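Local coordinates for protein (endonuclease) (Salmonella typhimurium, PDB 1BYR), which is an endonuclease of the PLD-like (phospholipase D superfamily) type, in which helices pack against a mixed beta sheet and two copies of the chain assemble, at residues 95-100 / 135-140; 102-107 / 124-129. One frame throughout, in Å; residues are numbered along the deposited sequence.

Contact 1: residues 95-100 / 135-140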
loop_
_atom_site.group_PDB
_atom_site.type_symbol
_atom_site.label_atom_id
_atom_site.label_comp_id
_atom_site.label_asym_id
_atom_site.label_seq_id
_atom_site.Cartn_x
_atom_site.Cartn_y
_atom_site.Cartn_z
ATOM N N ASP A 95 -6.386 -3.014 -3.468
ATOM C CA ASP A 95 -5.302 -3.781 -2.850
ATOM C C ASP A 95 -4.194 -4.189 -3.814
ATOM O O ASP A 95 -4.457 -4.534 -4.967
ATOM C CB ASP A 95 -5.831 -5.073 -2.210
ATOM C CG ASP A 95 -6.978 -4.828 -1.254
ATOM O OD1 ASP A 95 -8.138 -4.830 -1.716
ATOM O OD2 ASP A 95 -6.724 -4.638 -0.043
ATOM N N LYS A 96 -2.949 -4.148 -3.331
ATOM C CA LYS A 96 -1.774 -4.575 -4.094
ATOM C C LYS A 96 -1.150 -5.544 -3.088
ATOM O O LYS A 96 -0.264 -5.190 -2.306
ATOM C CB LYS A 96 -0.825 -3.393 -4.379
ATOM C CG LYS A 96 -1.513 -2.177 -4.985
ATOM C CD LYS A 96 -1.916 -1.168 -3.881
ATOM C CE LYS A 96 -2.085 0.255 -4.412
ATOM N NZ LYS A 96 -3.098 0.316 -5.501
ATOM N N VAL A 97 -1.647 -6.769 -3.112
ATOM C CA VAL A 97 -1.231 -7.780 -2.152
ATOM C C VAL A 97 -0.861 -9.136 -2.754
ATOM O O VAL A 97 -1.503 -9.612 -3.690
ATOM C CB VAL A 97 -2.383 -8.029 -1.141
ATOM C CG1 VAL A 97 -2.093 -9.279 -0.289
ATOM C CG2 VAL A 97 -2.601 -6.792 -0.269
ATOM N N ILE A 98 0.185 -9.744 -2.203
ATOM C CA ILE A 98 0.612 -11.076 -2.607
ATOM C C ILE A 98 0.787 -11.898 -1.330
ATOM O O ILE A 98 1.622 -11.582 -0.486
ATOM C CB ILE A 98 1.960 -11.074 -3.390
ATOM C CG1 ILE A 98 1.827 -10.269 -4.684
ATOM C CG2 ILE A 98 2.340 -12.507 -3.767
ATOM C CD1 ILE A 98 3.066 -10.299 -5.583
ATOM N N ILE A 99 -0.053 -12.923 -1.174
ATOM C CA ILE A 99 0.012 -13.812 -0.023
ATOM C C ILE A 99 0.727 -15.081 -0.498
ATOM O O ILE A 99 0.239 -15.786 -1.379
ATOM C CB ILE A 99 -1.398 -14.185 0.484
ATOM C CG1 ILE A 99 -2.211 -12.921 0.781
ATOM C CG2 ILE A 99 -1.290 -15.030 1.740
ATOM C CD1 ILE A 99 -3.709 -13.144 0.736
ATOM N N VAL A 100 1.884 -15.370 0.092
ATOM C CA VAL A 100 2.695 -16.525 -0.298
ATOM C C VAL A 100 2.752 -17.674 0.718
ATOM O O VAL A 100 3.020 -17.472 1.919
ATOM C CB VAL A 100 4.136 -16.052 -0.609
ATOM C CG1 VAL A 100 5.008 -17.217 -1.082
ATOM C CG2 VAL A 100 4.084 -14.962 -1.668
ATOM N N GLU A 135 -3.498 -15.633 7.207
ATOM C CA GLU A 135 -4.836 -16.221 7.125
ATOM C C GLU A 135 -5.888 -15.123 7.164
ATOM O O GLU A 135 -6.955 -15.241 6.555
ATOM C CB GLU A 135 -5.085 -17.234 8.246
ATOM C CG GLU A 135 -6.525 -17.830 8.264
ATOM C CD GLU A 135 -7.018 -18.390 6.906
ATOM O OE1 GLU A 135 -6.541 -19.483 6.495
ATOM O OE2 GLU A 135 -7.899 -17.746 6.260
ATOM N N SER A 136 -5.599 -14.041 7.876
ATOM C CA SER A 136 -6.531 -12.922 7.901
ATOM C C SER A 136 -6.579 -12.295 6.496
ATOM O O SER A 136 -7.661 -11.999 5.953
ATOM C CB SER A 136 -6.088 -11.857 8.908
ATOM O OG SER A 136 -6.723 -10.630 8.607
ATOM N N PHE A 137 -5.410 -12.101 5.899
ATOM C CA PHE A 137 -5.345 -11.524 4.567
ATOM C C PHE A 137 -6.027 -12.446 3.574
ATOM O O PHE A 137 -6.648 -11.985 2.608
ATOM C CB PHE A 137 -3.898 -11.285 4.149
ATOM C CG PHE A 137 -3.488 -9.840 4.218
ATOM C CD1 PHE A 137 -3.761 -8.979 3.171
ATOM C CD2 PHE A 137 -2.822 -9.347 5.329
ATOM C CE1 PHE A 137 -3.377 -7.652 3.221
ATOM C CE2 PHE A 137 -2.434 -8.015 5.389
ATOM C CZ PHE A 137 -2.713 -7.170 4.332
ATOM N N LEU A 138 -5.915 -13.752 3.807
ATOM C CA LEU A 138 -6.544 -14.758 2.943
ATOM C C LEU A 138 -8.067 -14.610 2.926
ATOM O O LEU A 138 -8.704 -14.738 1.881
ATOM C CB LEU A 138 -6.161 -16.170 3.412
ATOM C CG LEU A 138 -6.249 -17.257 2.334
ATOM C CD1 LEU A 138 -5.140 -17.046 1.295
ATOM C CD2 LEU A 138 -6.136 -18.633 2.982
ATOM N N GLU A 139 -8.654 -14.344 4.088
ATOM C CA GLU A 139 -10.091 -14.143 4.169
ATOM C C GLU A 139 -10.478 -12.928 3.323
ATOM O O GLU A 139 -11.518 -12.902 2.677
ATOM C CB GLU A 139 -10.516 -13.921 5.621
ATOM C CG GLU A 139 -10.451 -15.164 6.487
ATOM C CD GLU A 139 -10.789 -14.858 7.932
ATOM O OE1 GLU A 139 -10.737 -13.666 8.302
ATOM O OE2 GLU A 139 -11.107 -15.791 8.701
ATOM N N HIS A 140 -9.609 -11.925 3.331
ATOM C CA HIS A 140 -9.799 -10.686 2.563
ATOM C C HIS A 140 -9.713 -11.030 1.076
ATOM O O HIS A 140 -10.505 -10.553 0.269
ATOM C CB HIS A 140 -8.683 -9.700 2.946
ATOM C CG HIS A 140 -8.749 -8.377 2.250
ATOM N ND1 HIS A 140 -9.800 -7.493 2.411
ATOM C CD2 HIS A 140 -7.829 -7.723 1.501
ATOM C CE1 HIS A 140 -9.530 -6.366 1.774
ATOM N NE2 HIS A 140 -8.337 -6.483 1.224
#
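Val97 and Ile99, on the same side of strand 97-100, press their methyls into helix 135-140, whose axis crosses the strand's at -126°. Both methyls of Val97 meet the CD1-CE1 side of the Phe137 ring obliquely: CG1 lies 3.9 Å from Phe137 CD1 and CG2 lies 3.7 Å from Phe137 CE1. Ile99 makes the larger contact. Extended at chi2 (157°), it sends CD1 into the notch between Phe137 and Leu138, 3.7 Å from Phe137 O and 3.9 Å from Phe137 CB; Leu138 CD1 bounds the notch on another side, 4.2 Å from Ile99 CD1. At the loop end Asp95 and His140 meet tip to tip. His140 NE2 donates a nearly straight bond to Asp95 OD2 (2.8 Å), in line with the imidazole plane but from above the carboxylate, the two planes 76° apart. Asp95 OD1 is bonded to Ser121 of the second subunit, whose Tyr9 stacks on His140 and meets Phe137 edge-to-face. Asp95 lies between His94 and Lys96 of the family's HxK signature, so this bond ties the signature loop to the helix. NE2 donates, so it carries a hydrogen; the buried carboxylate probably favours that tautomer and positive charge on the imidazole.

Contact 2: residues 102-107 / 124-129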
loop_
_atom_site.group_PDB
_atom_site.type_symbol
_atom_site.label_atom_id
_atom_site.label_comp_id
_atom_site.label_asym_id
_atom_site.label_seq_id
_atom_site.Cartn_x
_atom_site.Cartn_y
_atom_site.Cartn_z
ATOM N N ASN A 102 0.604 -19.286 2.349
ATOM C CA ASN A 102 -0.262 -19.161 3.511
ATOM C C ASN A 102 0.375 -18.613 4.791
ATOM O O ASN A 102 -0.214 -18.704 5.859
ATOM C CB ASN A 102 -0.910 -20.516 3.805
ATOM C CG ASN A 102 -2.090 -20.404 4.754
ATOM O OD1 ASN A 102 -3.206 -20.064 4.351
ATOM N ND2 ASN A 102 -1.850 -20.698 6.025
ATOM N N VAL A 103 1.572 -18.052 4.695
ATOM C CA VAL A 103 2.230 -17.508 5.880
ATOM C C VAL A 103 2.974 -16.207 5.636
ATOM O O VAL A 103 3.439 -15.580 6.576
ATOM C CB VAL A 103 3.237 -18.500 6.489
ATOM C CG1 VAL A 103 2.611 -19.871 6.638
ATOM C CG2 VAL A 103 4.471 -18.559 5.624
ATOM N N THR A 104 3.105 -15.809 4.375
ATOM C CA THR A 104 3.825 -14.582 4.053
ATOM C C THR A 104 2.949 -13.596 3.297
ATOM O O THR A 104 2.129 -13.989 2.467
ATOM C CB THR A 104 5.097 -14.904 3.243
ATOM O OG1 THR A 104 6.088 -15.428 4.143
ATOM C CG2 THR A 104 5.643 -13.663 2.552
ATOM N N VAL A 105 3.105 -12.304 3.589
ATOM C CA VAL A 105 2.291 -11.276 2.944
ATOM C C VAL A 105 3.099 -10.099 2.416
ATOM O O VAL A 105 3.853 -9.466 3.159
ATOM C CB VAL A 105 1.215 -10.681 3.947
ATOM C CG1 VAL A 105 0.388 -9.564 3.250
ATOM C CG2 VAL A 105 0.298 -11.786 4.471
ATOM N N GLU A 106 2.955 -9.820 1.126
ATOM C CA GLU A 106 3.614 -8.670 0.531
ATOM C C GLU A 106 2.491 -7.649 0.417
ATOM O O GLU A 106 1.365 -8.016 0.071
ATOM C CB GLU A 106 4.123 -8.995 -0.889
ATOM C CG GLU A 106 4.809 -7.826 -1.613
ATOM C CD GLU A 106 3.832 -6.875 -2.288
ATOM O OE1 GLU A 106 2.756 -7.328 -2.723
ATOM O OE2 GLU A 106 4.143 -5.666 -2.380
ATOM N N THR A 107 2.771 -6.384 0.732
ATOM C CA THR A 107 1.757 -5.339 0.600
ATOM C C THR A 107 2.452 -3.993 0.599
ATOM O O THR A 107 3.677 -3.931 0.707
ATOM C CB THR A 107 0.690 -5.386 1.716
ATOM O OG1 THR A 107 -0.378 -4.499 1.364
ATOM C CG2 THR A 107 1.281 -4.954 3.068
ATOM N N ALA A 124 7.242 -1.202 -0.748
ATOM C CA ALA A 124 6.665 -2.530 -0.729
ATOM C C ALA A 124 7.278 -3.216 0.465
ATOM O O ALA A 124 8.484 -3.089 0.704
ATOM C CB ALA A 124 7.017 -3.318 -2.030
ATOM N N VAL A 125 6.454 -3.916 1.243
ATOM C CA VAL A 125 6.966 -4.652 2.380
ATOM C C VAL A 125 6.580 -6.115 2.251
ATOM O O VAL A 125 5.534 -6.454 1.682
ATOM C CB VAL A 125 6.407 -4.111 3.727
ATOM C CG1 VAL A 125 6.843 -2.670 3.920
ATOM C CG2 VAL A 125 4.891 -4.231 3.757
ATOM N N VAL A 126 7.461 -6.989 2.735
ATOM C CA VAL A 126 7.171 -8.409 2.738
ATOM C C VAL A 126 7.278 -8.864 4.178
ATOM O O VAL A 126 8.346 -8.799 4.779
ATOM C CB VAL A 126 8.145 -9.220 1.847
ATOM C CG1 VAL A 126 7.827 -10.704 1.975
ATOM C CG2 VAL A 126 8.004 -8.789 0.379
ATOM N N ILE A 127 6.141 -9.272 4.740
ATOM C CA ILE A 127 6.068 -9.740 6.121
ATOM C C ILE A 127 6.122 -11.257 6.077
ATOM O O ILE A 127 5.136 -11.917 5.744
ATOM C CB ILE A 127 4.742 -9.278 6.802
ATOM C CG1 ILE A 127 4.589 -7.759 6.661
ATOM C CG2 ILE A 127 4.743 -9.668 8.280
ATOM C CD1 ILE A 127 3.170 -7.251 6.865
ATOM N N TRP A 128 7.292 -11.799 6.398
ATOM C CA TRP A 128 7.524 -13.237 6.368
ATOM C C TRP A 128 7.146 -14.020 7.614
ATOM O O TRP A 128 7.355 -13.573 8.744
ATOM C CB TRP A 128 9.004 -13.531 6.121
ATOM C CG TRP A 128 9.581 -12.944 4.886
ATOM C CD1 TRP A 128 10.250 -11.754 4.772
ATOM C CD2 TRP A 128 9.634 -13.556 3.594
ATOM N NE1 TRP A 128 10.715 -11.594 3.490
ATOM C CE2 TRP A 128 10.350 -12.687 2.748
ATOM C CE3 TRP A 128 9.144 -14.760 3.076
ATOM C CZ2 TRP A 128 10.588 -12.981 1.402
ATOM C CZ3 TRP A 128 9.381 -15.048 1.739
ATOM C CH2 TRP A 128 10.103 -14.166 0.922
ATOM N N ASN A 129 6.626 -15.216 7.386
ATOM C CA ASN A 129 6.295 -16.140 8.454
ATOM C C ASN A 129 5.471 -15.606 9.618
ATOM O O ASN A 129 5.913 -15.582 10.762
ATOM C CB ASN A 129 7.605 -16.766 8.966
ATOM C CG ASN A 129 8.391 -17.443 7.844
ATOM O OD1 ASN A 129 9.474 -17.006 7.443
ATOM N ND2 ASN A 129 7.835 -18.518 7.313
HETATM O O HOH W 1 2.932 -12.651 6.821
#
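Thr104 packs under the indole of Trp128 where strands 104-107 and 124-128 run antiparallel as neighbours in the mixed sheet of this PLD-like fold. Thr104 CG2 sits 3.6 Å from the ring plane, toward the rim, and Val126 CG1 supports the same face, also toward the rim. The chi1 of Thr104 (-76°) sets its hydroxyl beside the backbone N, where OG1 accepts a long bond from Asn129 N (3.3 Å) past the strand end. The indole itself is tethered at NE1 by Gln6.

Glu106 and Val126 form a non-hydrogen-bonded pair on this face, their side chains crossing at about a right angle: Glu106 CG touches Val126 CG2 at 3.9 Å. The glutamate chain bends at chi2 (-83°), which places CD; beyond it Glu106 OE2 lies 3.7 Å from Ala124 CB. Helix 14-25 covers this face through Val19 and Leu18. On the other face, the hydrogen-bonded pair Thr107 and Val125 lie side by side and point the same way, with Thr107 CG2 3.7 Å from Val125 CG2; here Asn123 of the second subunit binds Thr107 OG1 and Phe137 of that subunit packs on Val125. Val105 and Ile127, the other hydrogen-bonded pair, face helix 131-146, touching Ala134 and Leu133 respectively.

Paired backbone bonds join Val105 with Ile127 and Thr107 with Val125. On the side toward strand 97-100, Val103 and Thr104 together face Val100 of that strand, a classic beta bulge. Ile127 O, already bonded to Val105 N, also accepts from a water at 2.6 Å, and that water donates to Val103 O at 3.0 Å, bridging the two segments beside the bulge.

In the fold
From the N terminus, strand 4-10 comes first and later flanks strand 122-128 at one border of the sheet. The chain reaches 95-100, turns into 102-107, passes helix 114-118 and returns as 124-129, closing the loop of contact 2; it then enters helix 131-146, whose residues 135-140 settle back on 95-100 and close contact 1. Contact 2 is thus nested inside the loop of contact 1. The two share a sheet: strands 97-100 and 104-108 are neighbours, with Ile98 O and Glu106 N 2.7 Å apart, probably hydrogen-bonded. Contact 2 joins strand to strand, contact 1 lays the helix over the sheet, and both border the second subunit.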